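Local coordinates for protein hypothetical aldose 1-epimerase (Klebsiella pneumoniae subsp. pneumoniae MGH 78578, PDB 3TY1) that probably binds carbohydrate and may act as an aldose 1-epimerase of the galactose mutarotase-like family, at residues S34-V39 against T52-D57; L59-S64 against N188-H193; E148-D153 against R160-V165; P156-I161 against E180-P185. All blocks are in the same frame, centred on the assembly; numbering follows the deposited sequence. Where two conformers were deposited one is given.

Interaction 1: residues S34-V39 against T52-D57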
loop_
_atom_site.group_PDB
_atom_site.type_symbol
_atom_site.label_atom_id
_atom_site.label_comp_id
_atom_site.label_asym_id
_atom_site.label_seq_id
_atom_site.Cartn_x
_atom_site.Cartn_y
_atom_site.Cartn_z
ATOM N N SER A 34 -14.107 29.973 9.538
ATOM C CA SER A 34 -14.802 28.746 9.150
ATOM C C SER A 34 -13.838 27.605 9.368
ATOM O O SER A 34 -12.627 27.831 9.476
ATOM C CB SER A 34 -15.261 28.801 7.707
ATOM O OG SER A 34 -14.150 28.784 6.836
ATOM N N ILE A 35 -14.391 26.404 9.529
ATOM C CA ILE A 35 -13.592 25.189 9.699
ATOM C C ILE A 35 -14.154 24.221 8.657
ATOM O O ILE A 35 -15.378 23.997 8.616
ATOM C CB ILE A 35 -13.682 24.584 11.139
ATOM C CG1 ILE A 35 -13.375 25.670 12.181
ATOM C CG2 ILE A 35 -12.722 23.406 11.261
ATOM C CD1 ILE A 35 -13.680 25.286 13.639
ATOM N N GLU A 36 -13.273 23.702 7.812
ATOM C CA GLU A 36 -13.673 22.853 6.701
ATOM C C GLU A 36 -12.789 21.637 6.519
ATOM O O GLU A 36 -11.536 21.753 6.483
ATOM C CB GLU A 36 -13.667 23.663 5.382
ATOM C CG GLU A 36 -14.172 22.839 4.190
ATOM C CD GLU A 36 -14.276 23.618 2.868
ATOM O OE1 GLU A 36 -13.881 24.791 2.816
ATOM O OE2 GLU A 36 -14.758 23.008 1.884
ATOM N N GLN A 37 -13.456 20.479 6.358
ATOM C CA GLN A 37 -12.806 19.259 5.963
ATOM C C GLN A 37 -13.159 19.008 4.479
ATOM O O GLN A 37 -14.314 19.131 4.071
ATOM C CB GLN A 37 -13.213 18.063 6.818
ATOM C CG GLN A 37 -12.525 16.760 6.401
ATOM C CD GLN A 37 -12.638 15.657 7.429
ATOM O OE1 GLN A 37 -11.745 15.508 8.254
ATOM N NE2 GLN A 37 -13.727 14.879 7.393
ATOM N N LYS A 38 -12.150 18.668 3.707
ATOM C CA LYS A 38 -12.267 18.421 2.316
ATOM C C LYS A 38 -11.571 17.130 1.958
ATOM O O LYS A 38 -10.395 16.913 2.335
ATOM C CB LYS A 38 -11.684 19.637 1.589
ATOM C CG LYS A 38 -11.770 19.622 0.077
ATOM C CD LYS A 38 -11.256 20.966 -0.581
ATOM C CE LYS A 38 -12.050 22.202 -0.144
ATOM N NZ LYS A 38 -11.800 23.443 -0.968
ATOM N N VAL A 39 -12.258 16.300 1.168
ATOM C CA VAL A 39 -11.716 15.061 0.667
ATOM C C VAL A 39 -11.097 15.402 -0.659
ATOM O O VAL A 39 -11.777 15.931 -1.544
ATOM C CB VAL A 39 -12.788 13.965 0.460
ATOM C CG1 VAL A 39 -12.117 12.635 -0.005
ATOM C CG2 VAL A 39 -13.552 13.712 1.726
ATOM N N THR A 52 -9.079 22.485 7.589
ATOM C CA THR A 52 -8.581 23.835 7.623
ATOM C C THR A 52 -9.411 24.758 8.503
ATOM O O THR A 52 -10.642 24.805 8.381
ATOM C CB THR A 52 -8.600 24.425 6.190
ATOM O OG1 THR A 52 -7.906 23.533 5.279
ATOM C CG2 THR A 52 -7.938 25.815 6.201
ATOM N N ILE A 53 -8.744 25.525 9.351
ATOM C CA ILE A 53 -9.356 26.659 10.018
ATOM C C ILE A 53 -9.066 27.891 9.142
ATOM O O ILE A 53 -7.907 28.270 8.986
ATOM C CB ILE A 53 -8.761 26.936 11.397
ATOM C CG1 ILE A 53 -8.991 25.728 12.322
ATOM C CG2 ILE A 53 -9.385 28.291 11.941
ATOM C CD1 ILE A 53 -8.191 25.795 13.687
ATOM N N HIS A 54 -10.105 28.479 8.551
ATOM C CA HIS A 54 -9.944 29.683 7.733
ATOM C C HIS A 54 -10.281 30.889 8.597
ATOM O O HIS A 54 -11.369 30.960 9.150
ATOM C CB HIS A 54 -10.905 29.710 6.552
ATOM C CG HIS A 54 -10.722 28.601 5.560
ATOM N ND1 HIS A 54 -9.880 28.709 4.464
ATOM C CD2 HIS A 54 -11.315 27.377 5.463
ATOM C CE1 HIS A 54 -9.957 27.599 3.744
ATOM N NE2 HIS A 54 -10.820 26.773 4.323
ATOM N N SER A 55 -9.372 31.843 8.699
ATOM C CA SER A 55 -9.603 33.065 9.455
ATOM C C SER A 55 -9.714 34.266 8.520
ATOM O O SER A 55 -9.005 34.332 7.498
ATOM C CB SER A 55 -8.450 33.271 10.399
ATOM O OG SER A 55 -8.501 32.331 11.453
ATOM N N LYS A 56 -10.564 35.226 8.867
ATOM C CA LYS A 56 -10.596 36.452 8.084
ATOM C C LYS A 56 -9.319 37.276 8.380
ATOM O O LYS A 56 -8.603 37.618 7.440
ATOM C CB LYS A 56 -11.867 37.273 8.335
ATOM C CG LYS A 56 -12.019 38.460 7.348
ATOM C CD LYS A 56 -13.451 39.018 7.286
ATOM C CE LYS A 56 -13.919 39.555 8.639
ATOM N NZ LYS A 56 -15.261 40.194 8.586
ATOM N N ASP A 57 -8.999 37.478 9.674
ATOM C CA ASP A 57 -7.955 38.365 10.163
ATOM C C ASP A 57 -6.980 37.650 11.120
ATOM O O ASP A 57 -6.574 38.221 12.110
ATOM C CB ASP A 57 -8.666 39.520 10.921
ATOM C CG ASP A 57 -9.676 39.003 11.968
ATOM O OD1 ASP A 57 -9.625 37.803 12.296
ATOM O OD2 ASP A 57 -10.535 39.762 12.449
HETATM O O HOH W 1 -9.886 22.120 4.329
HETATM O O HOH W 2 -10.928 24.210 2.832
#
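The H54 imidazole lies on T52, with S34 and E36 of the other strand approaching it obliquely. T52 CG2 lies over the centre of one ring face. With H54 CG anti to its carbonyl carbon (chi1 -63°), the ring leans back along its own strand onto that methyl. S34 OG is 3.4 Å from both H54 CB and H54 CD2, a van der Waals contact. E36 is extended, CG anti to its backbone N, its carboxylate turned 48° from the ring. E36 OE1 stops 3.9 Å from H54 NE2. A water in the ring plane spans this gap, 3.0 Å from H54 NE2, and gives a weak bond to E36 OE1. A second water donates to E36 O and bonds T52 OG1.

The strands pair antiparallel as a beta hairpin. S34-H54 and E36-T52 are hydrogen-bonded pairs, I35-I53 a non-hydrogen-bonded one. On the opposite face I35 and I53 meet loosely, CG1 to CG1 at 4.4 Å, and both rest on I159. The hairpin is thus apolar on one side, polar and watered on the other. E36 might weakly favour a protonated H54, with K38 NZ, 6.3 Å from H54 NE2, acting against it.

Interaction 2: residues L59-S64 against N188-H193. With SO4 (sulfate ion), chain H.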
loop_
_atom_site.group_PDB
_atom_site.type_symbol
_atom_site.label_atom_id
_atom_site.label_comp_id
_atom_site.label_asym_id
_atom_site.label_seq_id
_atom_site.Cartn_x
_atom_site.Cartn_y
_atom_site.Cartn_z
ATOM N N LEU A 59 -4.843 33.459 11.550
ATOM C CA LEU A 59 -4.106 32.398 10.904
ATOM C C LEU A 59 -5.057 31.470 10.157
ATOM O O LEU A 59 -6.101 31.062 10.697
ATOM C CB LEU A 59 -3.327 31.583 11.916
ATOM C CG LEU A 59 -2.211 32.251 12.728
ATOM C CD1 LEU A 59 -1.525 31.203 13.641
ATOM C CD2 LEU A 59 -1.220 32.912 11.748
ATOM N N THR A 60 -4.644 31.066 8.962
ATOM C CA THR A 60 -5.334 30.020 8.240
ATOM C C THR A 60 -4.465 28.779 8.417
ATOM O O THR A 60 -3.268 28.771 8.071
ATOM C CB THR A 60 -5.616 30.378 6.771
ATOM O OG1 THR A 60 -6.590 31.416 6.753
ATOM C CG2 THR A 60 -6.218 29.132 6.009
ATOM N N ILE A 61 -5.039 27.759 9.047
ATOM C CA ILE A 61 -4.273 26.601 9.464
ATOM C C ILE A 61 -4.805 25.358 8.792
ATOM O O ILE A 61 -6.009 25.020 8.961
ATOM C CB ILE A 61 -4.403 26.394 11.006
ATOM C CG1 ILE A 61 -3.884 27.638 11.765
ATOM C CG2 ILE A 61 -3.690 25.067 11.423
ATOM C CD1 ILE A 61 -4.162 27.598 13.331
ATOM N N THR A 62 -3.941 24.670 8.049
ATOM C CA THR A 62 -4.333 23.474 7.301
ATOM C C THR A 62 -3.621 22.305 7.843
ATOM O O THR A 62 -2.391 22.328 7.965
ATOM C CB THR A 62 -3.999 23.607 5.801
ATOM O OG1 THR A 62 -4.663 24.759 5.287
ATOM C CG2 THR A 62 -4.440 22.354 5.019
ATOM N N LEU A 63 -4.378 21.268 8.164
ATOM C CA LEU A 63 -3.769 20.008 8.615
ATOM C C LEU A 63 -4.373 18.853 7.842
ATOM O O LEU A 63 -5.374 19.037 7.183
ATOM C CB LEU A 63 -3.880 19.861 10.110
ATOM C CG LEU A 63 -5.160 19.815 10.879
ATOM C CD1 LEU A 63 -5.698 18.364 10.751
ATOM C CD2 LEU A 63 -4.935 20.146 12.332
ATOM N N SER A 64 -3.758 17.678 7.914
ATOM C CA SER A 64 -4.252 16.503 7.221
ATOM C C SER A 64 -4.526 15.337 8.167
ATOM O O SER A 64 -3.585 14.731 8.676
ATOM C CB SER A 64 -3.278 16.065 6.129
ATOM O OG SER A 64 -3.803 14.890 5.553
ATOM N N ASN A 188 -2.117 35.350 16.533
ATOM C CA ASN A 188 -0.971 35.009 15.688
ATOM C C ASN A 188 -0.243 33.748 16.209
ATOM O O ASN A 188 0.847 33.453 15.742
ATOM C CB ASN A 188 0.038 36.195 15.573
ATOM C CG ASN A 188 0.709 36.528 16.881
ATOM O OD1 ASN A 188 0.146 36.245 17.948
ATOM N ND2 ASN A 188 1.915 37.156 16.827
ATOM N N SER A 189 -0.803 33.049 17.200
ATOM C CA SER A 189 -0.203 31.831 17.680
ATOM C C SER A 189 -1.195 30.691 17.741
ATOM O O SER A 189 -2.408 30.902 17.774
ATOM C CB SER A 189 0.408 32.021 19.072
ATOM O OG SER A 189 -0.619 32.192 20.020
ATOM N N PHE A 190 -0.666 29.471 17.748
ATOM C CA PHE A 190 -1.478 28.277 17.993
ATOM C C PHE A 190 -0.642 27.382 18.897
ATOM O O PHE A 190 0.551 27.595 19.016
ATOM C CB PHE A 190 -1.894 27.542 16.718
ATOM C CG PHE A 190 -0.773 26.955 15.932
ATOM C CD1 PHE A 190 -0.185 27.675 14.870
ATOM C CD2 PHE A 190 -0.324 25.671 16.205
ATOM C CE1 PHE A 190 0.843 27.123 14.141
ATOM C CE2 PHE A 190 0.706 25.121 15.478
ATOM C CZ PHE A 190 1.264 25.824 14.432
ATOM N N SER A 191 -1.276 26.414 19.553
ATOM C CA SER A 191 -0.522 25.528 20.428
ATOM C C SER A 191 -0.901 24.088 20.144
ATOM O O SER A 191 -1.988 23.812 19.634
ATOM C CB SER A 191 -0.761 25.886 21.897
ATOM O OG SER A 191 -2.127 25.718 22.218
ATOM N N LEU A 192 0.035 23.189 20.441
ATOM C CA LEU A 192 -0.180 21.758 20.406
ATOM C C LEU A 192 -0.120 21.264 21.845
ATOM O O LEU A 192 0.746 21.691 22.603
ATOM C CB LEU A 192 0.936 21.063 19.613
ATOM C CG LEU A 192 1.103 21.507 18.165
ATOM C CD1 LEU A 192 2.215 20.647 17.488
ATOM C CD2 LEU A 192 -0.238 21.362 17.438
ATOM N N HIS A 193 -1.005 20.336 22.175
ATOM C CA HIS A 193 -1.075 19.658 23.453
ATOM C C HIS A 193 -1.363 18.215 23.165
ATOM O O HIS A 193 -2.488 17.760 23.289
ATOM C CB HIS A 193 -2.141 20.293 24.332
ATOM C CG HIS A 193 -1.819 21.703 24.686
ATOM N ND1 HIS A 193 -0.859 22.029 25.622
ATOM C CD2 HIS A 193 -2.255 22.874 24.169
ATOM C CE1 HIS A 193 -0.758 23.344 25.698
ATOM N NE2 HIS A 193 -1.607 23.881 24.840
HETATM S S SO4 H . -2.739 27.130 25.590
HETATM O O1 SO4 H . -2.628 28.535 25.185
HETATM O O2 SO4 H . -2.842 26.986 27.038
HETATM O O3 SO4 H . -3.944 26.568 24.990
HETATM O O4 SO4 H . -1.542 26.401 25.156
#
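L59 lays its CD1 methyl against the rim of the F190 ring, in the ring plane, 4.0 Å from F190 CD1. The same methyl reaches the backbone where the opposite segment enters its strand, 3.8 Å from N188 C. One branch of L59 therefore fills the corner between the N188 peptide and the phenyl edge. L59 CG stands anti to its carbonyl carbon (chi1 -63°), with an extended chi2 of -177°.

I61, two residues on, points the same way. Its CD1 meets F190 CB at 4.1 Å and comes to the ring obliquely. F190 answers with CG in the crowded position between backbone N and carbonyl carbon (chi1 65°). The ring packs nearly parallel to Y349 of strand 342-352 and touches I74 and L71. No hydrogen bond crosses between the two segments. This is packing between two sheets: strand 60-64 belongs to the six-stranded antiparallel sheet, strand 189-198 to the large ten-stranded one. Such layering fits the supersandwich of galactose mutarotase-like proteins. L59 N is bonded to Y183 OH, and N188 ND2 to L351 O, so polar groups at this end have partners in the large sheet.

S191 and H193 point to the other face of the large sheet. There a sulfate, probably from the crystallisation liquor, lies at the H193 ring edge. H193 NE2 donates to its O4 at 2.5 Å, in the ring plane, while ND1 is bonded to D346 OD1. With an anionic oxygen at each ring nitrogen, a doubly protonated, positive imidazole is probably favoured. S191 OG lies 3.1 Å from the same sulfate O4.

Interaction 3: residues E148-D153 against R160-V165. With SO4 (sulfate ion), chain I.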
loop_
_atom_site.group_PDB
_atom_site.type_symbol
_atom_site.label_atom_id
_atom_site.label_comp_id
_atom_site.label_asym_id
_atom_site.label_seq_id
_atom_site.Cartn_x
_atom_site.Cartn_y
_atom_site.Cartn_z
ATOM N N GLU A 148 -12.085 15.127 16.115
ATOM C CA GLU A 148 -13.108 16.015 16.693
ATOM C C GLU A 148 -12.695 17.465 16.564
ATOM O O GLU A 148 -11.507 17.789 16.701
ATOM C CB GLU A 148 -13.312 15.756 18.187
ATOM C CG GLU A 148 -13.833 14.373 18.492
ATOM C CD GLU A 148 -13.955 14.053 20.002
ATOM O OE1 GLU A 148 -13.336 14.727 20.842
ATOM O OE2 GLU A 148 -14.680 13.094 20.335
ATOM N N VAL A 149 -13.691 18.313 16.323
ATOM C CA VAL A 149 -13.530 19.753 16.264
ATOM C C VAL A 149 -14.398 20.347 17.383
ATOM O O VAL A 149 -15.589 20.028 17.505
ATOM C CB VAL A 149 -13.983 20.316 14.893
ATOM C CG1 VAL A 149 -13.989 21.851 14.925
ATOM C CG2 VAL A 149 -13.094 19.773 13.788
ATOM N N GLU A 150 -13.813 21.240 18.161
ATOM C CA GLU A 150 -14.508 21.857 19.298
ATOM C C GLU A 150 -14.388 23.370 19.163
ATOM O O GLU A 150 -13.319 23.884 18.816
ATOM C CB GLU A 150 -13.883 21.367 20.609
ATOM C CG GLU A 150 -14.352 22.048 21.908
ATOM C CD GLU A 150 -13.452 21.712 23.116
ATOM O OE1 GLU A 150 -13.127 20.517 23.315
ATOM O OE2 GLU A 150 -13.047 22.658 23.840
ATOM N N VAL A 151 -15.477 24.069 19.445
ATOM C CA VAL A 151 -15.496 25.538 19.444
ATOM C C VAL A 151 -16.174 25.982 20.727
ATOM O O VAL A 151 -17.286 25.543 21.029
ATOM C CB VAL A 151 -16.223 26.113 18.218
ATOM C CG1 VAL A 151 -16.179 27.690 18.240
ATOM C CG2 VAL A 151 -15.570 25.569 16.920
ATOM N N ALA A 152 -15.476 26.793 21.508
ATOM C CA ALA A 152 -16.035 27.350 22.741
ATOM C C ALA A 152 -17.300 28.142 22.438
ATOM O O ALA A 152 -17.412 28.787 21.381
ATOM C CB ALA A 152 -15.015 28.245 23.449
ATOM N N ASP A 153 -18.243 28.094 23.371
ATOM C CA ASP A 153 -19.551 28.744 23.159
ATOM C C ASP A 153 -19.577 30.251 23.382
ATOM O O ASP A 153 -20.616 30.886 23.138
ATOM C CB ASP A 153 -20.671 28.051 23.962
ATOM C CG ASP A 153 -20.531 28.175 25.469
ATOM O OD1 ASP A 153 -19.774 29.039 26.030
ATOM O OD2 ASP A 153 -21.231 27.354 26.117
ATOM N N ARG A 160 -10.478 23.874 19.118
ATOM C CA ARG A 160 -9.578 22.776 19.353
ATOM C C ARG A 160 -9.858 21.691 18.343
ATOM O O ARG A 160 -11.021 21.351 18.092
ATOM C CB ARG A 160 -9.741 22.211 20.772
ATOM C CG ARG A 160 -9.523 23.258 21.823
ATOM C CD ARG A 160 -9.444 22.690 23.223
ATOM N NE ARG A 160 -9.253 23.770 24.186
ATOM C CZ ARG A 160 -9.034 23.609 25.494
ATOM N NH1 ARG A 160 -8.984 22.408 26.030
ATOM N NH2 ARG A 160 -8.843 24.677 26.267
ATOM N N ILE A 161 -8.799 21.151 17.780
ATOM C CA ILE A 161 -8.914 20.087 16.800
ATOM C C ILE A 161 -8.100 18.921 17.327
ATOM O O ILE A 161 -6.867 19.016 17.459
ATOM C CB ILE A 161 -8.461 20.540 15.433
ATOM C CG1 ILE A 161 -9.381 21.644 14.914
ATOM C CG2 ILE A 161 -8.464 19.317 14.451
ATOM C CD1 ILE A 161 -9.005 22.147 13.552
ATOM N N ARG A 162 -8.792 17.825 17.614
ATOM C CA ARG A 162 -8.161 16.615 18.163
ATOM C C ARG A 162 -8.175 15.495 17.141
ATOM O O ARG A 162 -9.137 15.348 16.401
ATOM C CB ARG A 162 -8.900 16.109 19.423
ATOM C CG ARG A 162 -8.755 16.979 20.624
ATOM C CD ARG A 162 -9.467 16.409 21.858
ATOM N NE ARG A 162 -10.901 16.553 21.748
ATOM C CZ ARG A 162 -11.585 17.663 22.022
ATOM N NH1 ARG A 162 -10.984 18.775 22.457
ATOM N NH2 ARG A 162 -12.901 17.656 21.852
ATOM N N GLY A 163 -7.099 14.706 17.129
ATOM C CA GLY A 163 -6.968 13.544 16.266
ATOM C C GLY A 163 -6.195 12.414 16.918
ATOM O O GLY A 163 -5.039 12.616 17.273
ATOM N N LEU A 164 -6.828 11.247 17.073
ATOM C CA LEU A 164 -6.190 10.056 17.675
ATOM C C LEU A 164 -5.475 9.274 16.572
ATOM O O LEU A 164 -6.119 8.807 15.635
ATOM C CB LEU A 164 -7.233 9.158 18.312
ATOM C CG LEU A 164 -6.774 7.899 19.070
ATOM C CD1 LEU A 164 -5.845 8.301 20.173
ATOM C CD2 LEU A 164 -8.008 7.085 19.595
ATOM N N VAL A 165 -4.163 9.149 16.690
ATOM C CA VAL A 165 -3.288 8.458 15.734
ATOM C C VAL A 165 -2.707 7.237 16.440
ATOM O O VAL A 165 -2.004 7.342 17.453
ATOM C CB VAL A 165 -2.205 9.399 15.256
ATOM C CG1 VAL A 165 -1.321 8.704 14.231
ATOM C CG2 VAL A 165 -2.839 10.643 14.622
HETATM S S SO4 I . -7.718 23.123 29.576
HETATM O O1 SO4 I . -7.194 24.437 29.201
HETATM O O2 SO4 I . -7.600 22.973 31.020
HETATM O O3 SO4 I . -9.129 23.047 29.236
HETATM O O4 SO4 I . -6.928 22.045 29.002
#
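The R162 guanidinium is held by its edges, with E148 OE1 and E150 OE1 both near its plane. The R160 guanidinium has a sulfate, probably from the crystallisation liquor, at its edge, while E150 OE2 lies obliquely to it. The four side chains form a salt-bridge network on one face of an antiparallel beta hairpin, strands 146-152 and 159-169.

R162 bends at chi3 (-74°), turning its head toward strand 146-152. It grips E148 side-on: NE at 3.2 Å and NH2 at 3.1 Å both reach E148 OE1. The E148 carboxylate stands almost perpendicular to the guanidinium, 88° apart. NE uses the anti lone pair of OE1, and NH2 comes from above the carboxylate plane. End-on, NH1 and NH2 of R162 share E150 OE1. R160 runs extended beside E150, but E150 OE2 is a long 4.0 Å from R160 NE and well out of the guanidinium plane. The firmer partner of R160 is E158.

Backbone bonds join E148 with R162 and E150 with R160. Between them, on the other face, V149 meets I161 and also packs on I35. R162 NH1 approaches E150 OE1 to 2.9 Å, 44° out of the carboxylate plane, and also bridges to E180.

Interaction 4: residues P156-I161 against E180-P185. With SO4 (sulfate ion), chain I.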
loop_
_atom_site.group_PDB
_atom_site.type_symbol
_atom_site.label_atom_id
_atom_site.label_comp_id
_atom_site.label_asym_id
_atom_site.label_seq_id
_atom_site.Cartn_x
_atom_site.Cartn_y
_atom_site.Cartn_z
ATOM N N PRO A 156 -13.341 34.076 23.864
ATOM C CA PRO A 156 -12.787 34.281 22.528
ATOM C C PRO A 156 -12.950 33.132 21.544
ATOM O O PRO A 156 -12.261 33.127 20.527
ATOM C CB PRO A 156 -11.288 34.564 22.834
ATOM C CG PRO A 156 -11.002 33.655 23.969
ATOM C CD PRO A 156 -12.256 33.711 24.828
ATOM N N TYR A 157 -13.883 32.196 21.774
ATOM C CA TYR A 157 -14.197 31.172 20.743
ATOM C C TYR A 157 -13.024 30.303 20.341
ATOM O O TYR A 157 -12.799 30.019 19.165
ATOM C CB TYR A 157 -14.858 31.815 19.499
ATOM C CG TYR A 157 -16.119 32.581 19.837
ATOM C CD1 TYR A 157 -17.293 31.913 20.176
ATOM C CD2 TYR A 157 -16.137 33.979 19.831
ATOM C CE1 TYR A 157 -18.461 32.625 20.462
ATOM C CE2 TYR A 157 -17.285 34.688 20.121
ATOM C CZ TYR A 157 -18.439 34.022 20.442
ATOM O OH TYR A 157 -19.577 34.753 20.722
ATOM N N GLU A 158 -12.277 29.852 21.351
ATOM C CA GLU A 158 -11.163 28.970 21.128
ATOM C C GLU A 158 -11.621 27.695 20.390
ATOM O O GLU A 158 -12.601 27.090 20.753
ATOM C CB GLU A 158 -10.510 28.578 22.454
ATOM C CG GLU A 158 -9.227 27.785 22.288
ATOM C CD GLU A 158 -8.634 27.270 23.618
ATOM O OE1 GLU A 158 -9.360 27.104 24.591
ATOM O OE2 GLU A 158 -7.441 26.959 23.658
ATOM N N ILE A 159 -10.845 27.322 19.373
ATOM C CA ILE A 159 -11.068 26.165 18.548
ATOM C C ILE A 159 -10.038 25.121 18.967
ATOM O O ILE A 159 -8.876 25.450 19.150
ATOM C CB ILE A 159 -10.859 26.510 17.071
ATOM C CG1 ILE A 159 -11.853 27.617 16.638
ATOM C CG2 ILE A 159 -10.963 25.218 16.151
ATOM C CD1 ILE A 159 -11.450 28.252 15.250
ATOM N N ARG A 160 -10.478 23.874 19.118
ATOM C CA ARG A 160 -9.578 22.776 19.353
ATOM C C ARG A 160 -9.858 21.691 18.343
ATOM O O ARG A 160 -11.021 21.351 18.092
ATOM C CB ARG A 160 -9.741 22.211 20.772
ATOM C CG ARG A 160 -9.523 23.258 21.823
ATOM C CD ARG A 160 -9.444 22.690 23.223
ATOM N NE ARG A 160 -9.253 23.770 24.186
ATOM C CZ ARG A 160 -9.034 23.609 25.494
ATOM N NH1 ARG A 160 -8.984 22.408 26.030
ATOM N NH2 ARG A 160 -8.843 24.677 26.267
ATOM N N ILE A 161 -8.799 21.151 17.780
ATOM C CA ILE A 161 -8.914 20.087 16.800
ATOM C C ILE A 161 -8.100 18.921 17.327
ATOM O O ILE A 161 -6.867 19.016 17.459
ATOM C CB ILE A 161 -8.461 20.540 15.433
ATOM C CG1 ILE A 161 -9.381 21.644 14.914
ATOM C CG2 ILE A 161 -8.464 19.317 14.451
ATOM C CD1 ILE A 161 -9.005 22.147 13.552
ATOM N N GLU A 180 -3.598 17.347 19.644
ATOM C CA GLU A 180 -4.536 18.471 19.799
ATOM C C GLU A 180 -3.873 19.780 19.428
ATOM O O GLU A 180 -2.781 20.098 19.925
ATOM C CB GLU A 180 -5.120 18.572 21.227
ATOM C CG GLU A 180 -6.245 19.614 21.329
ATOM C CD GLU A 180 -6.923 19.676 22.718
ATOM O OE1 GLU A 180 -6.329 20.197 23.684
ATOM O OE2 GLU A 180 -8.075 19.231 22.810
ATOM N N LEU A 181 -4.517 20.498 18.522
ATOM C CA LEU A 181 -4.148 21.864 18.161
ATOM C C LEU A 181 -5.216 22.817 18.702
ATOM O O LEU A 181 -6.413 22.534 18.590
ATOM C CB LEU A 181 -3.935 21.973 16.668
ATOM C CG LEU A 181 -3.635 23.356 16.090
ATOM C CD1 LEU A 181 -2.779 23.217 14.810
ATOM C CD2 LEU A 181 -4.944 24.135 15.827
ATOM N N ARG A 182 -4.776 23.922 19.307
ATOM C CA ARG A 182 -5.672 24.929 19.874
ATOM C C ARG A 182 -5.368 26.272 19.230
ATOM O O ARG A 182 -4.203 26.669 19.092
ATOM C CB ARG A 182 -5.483 25.039 21.368
ATOM C CG ARG A 182 -5.605 23.747 22.090
ATOM C CD ARG A 182 -5.631 23.996 23.613
ATOM N NE ARG A 182 -5.574 22.724 24.323
ATOM C CZ ARG A 182 -5.489 22.593 25.638
ATOM N NH1 ARG A 182 -5.427 23.664 26.424
ATOM N NH2 ARG A 182 -5.436 21.375 26.162
ATOM N N TYR A 183 -6.414 26.967 18.810
ATOM C CA TYR A 183 -6.248 28.255 18.150
ATOM C C TYR A 183 -7.365 29.201 18.555
ATOM O O TYR A 183 -8.527 28.836 18.465
ATOM C CB TYR A 183 -6.220 28.064 16.619
ATOM C CG TYR A 183 -6.124 29.399 15.919
ATOM C CD1 TYR A 183 -4.983 30.191 16.071
ATOM C CD2 TYR A 183 -7.134 29.868 15.118
ATOM C CE1 TYR A 183 -4.878 31.450 15.483
ATOM C CE2 TYR A 183 -7.043 31.140 14.525
ATOM C CZ TYR A 183 -5.908 31.929 14.718
ATOM O OH TYR A 183 -5.848 33.185 14.115
ATOM N N VAL A 184 -7.002 30.405 19.017
ATOM C CA VAL A 184 -7.951 31.447 19.323
ATOM C C VAL A 184 -8.098 32.320 18.051
ATOM O O VAL A 184 -7.129 32.900 17.554
ATOM C CB VAL A 184 -7.532 32.318 20.524
ATOM C CG1 VAL A 184 -8.551 33.455 20.735
ATOM C CG2 VAL A 184 -7.403 31.485 21.766
ATOM N N PRO A 185 -9.324 32.413 17.512
ATOM C CA PRO A 185 -9.533 33.218 16.315
ATOM C C PRO A 185 -8.955 34.611 16.404
ATOM O O PRO A 185 -9.096 35.262 17.419
ATOM C CB PRO A 185 -11.058 33.259 16.213
ATOM C CG PRO A 185 -11.445 31.919 16.601
ATOM C CD PRO A 185 -10.526 31.607 17.807
HETATM S S SO4 I . -7.718 23.123 29.576
HETATM O O1 SO4 I . -7.194 24.437 29.201
HETATM O O2 SO4 I . -7.600 22.973 31.020
HETATM O O3 SO4 I . -9.129 23.047 29.236
HETATM O O4 SO4 I . -6.928 22.045 29.002
HETATM O O HOH W 3 -11.118 35.307 19.250
HETATM O O HOH W 4 -6.333 26.815 25.965
HETATM O O HOH W 5 -9.185 19.797 24.983
#
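R160 and R182, both extended from CG to NE, lie side by side and fit flat to flat. Their guanidinium planes are 7° apart with centres at 3.7 Å, and R160 NH1 sits over the centre of the R182 head. On one flank the R160 CD methylene rests 3.7 Å from E180 OE2. On the other, E158 OE2 nestles against R182 CB and CD. Each carboxylate also bridges the arginine of its own segment: E158 OE1 to R160 NH2, E180 OE1 to R182 NE and NH2.

Along the hairpin of strands 159-169 and 173-183, I159-Y183 and I161-L181 are hydrogen-bonded pairs. At the open end each proline packs on the opposite segment. The edge of the P185 ring fits the notch between Y157 O, 3.1 Å from P185 CD, and I159 CD1, 3.9 Å from P185 CG. P156 follows a cis peptide bond; V184 CG1 lies against its CB, at 3.6 Å, and its O. One water donates to both P156 O and P185 O.

Stacked like charges should repel. E158 and E180 flank the pair with negative charge, though E180 OE2 also bridges to R162. They and a mostly weakly bonded sulfate across both tips probably offset the repulsion.

The four contacts gather on one side of the chain, their centres 8 to 13 Å apart. Interaction 1 closes first along the chain. Interaction 2 then joins residues 59-64 to 188-193, and interactions 3 and 4 fall between those segments. Interaction 1 is a hairpin of the six-stranded sheet. Interactions 3 and 4 are successive hairpins of the ten-stranded sheet, sharing strand 159-169, R160 and I161. Interaction 2 crosses from one sheet to the other. I35 and I53 of interaction 1 also pack on I159, I161 and V149, so the sheets stack through an apolar layer, consistent with the supersandwich fold. The arginine-rich, sulfate-bearing face lies on the far side of the large sheet.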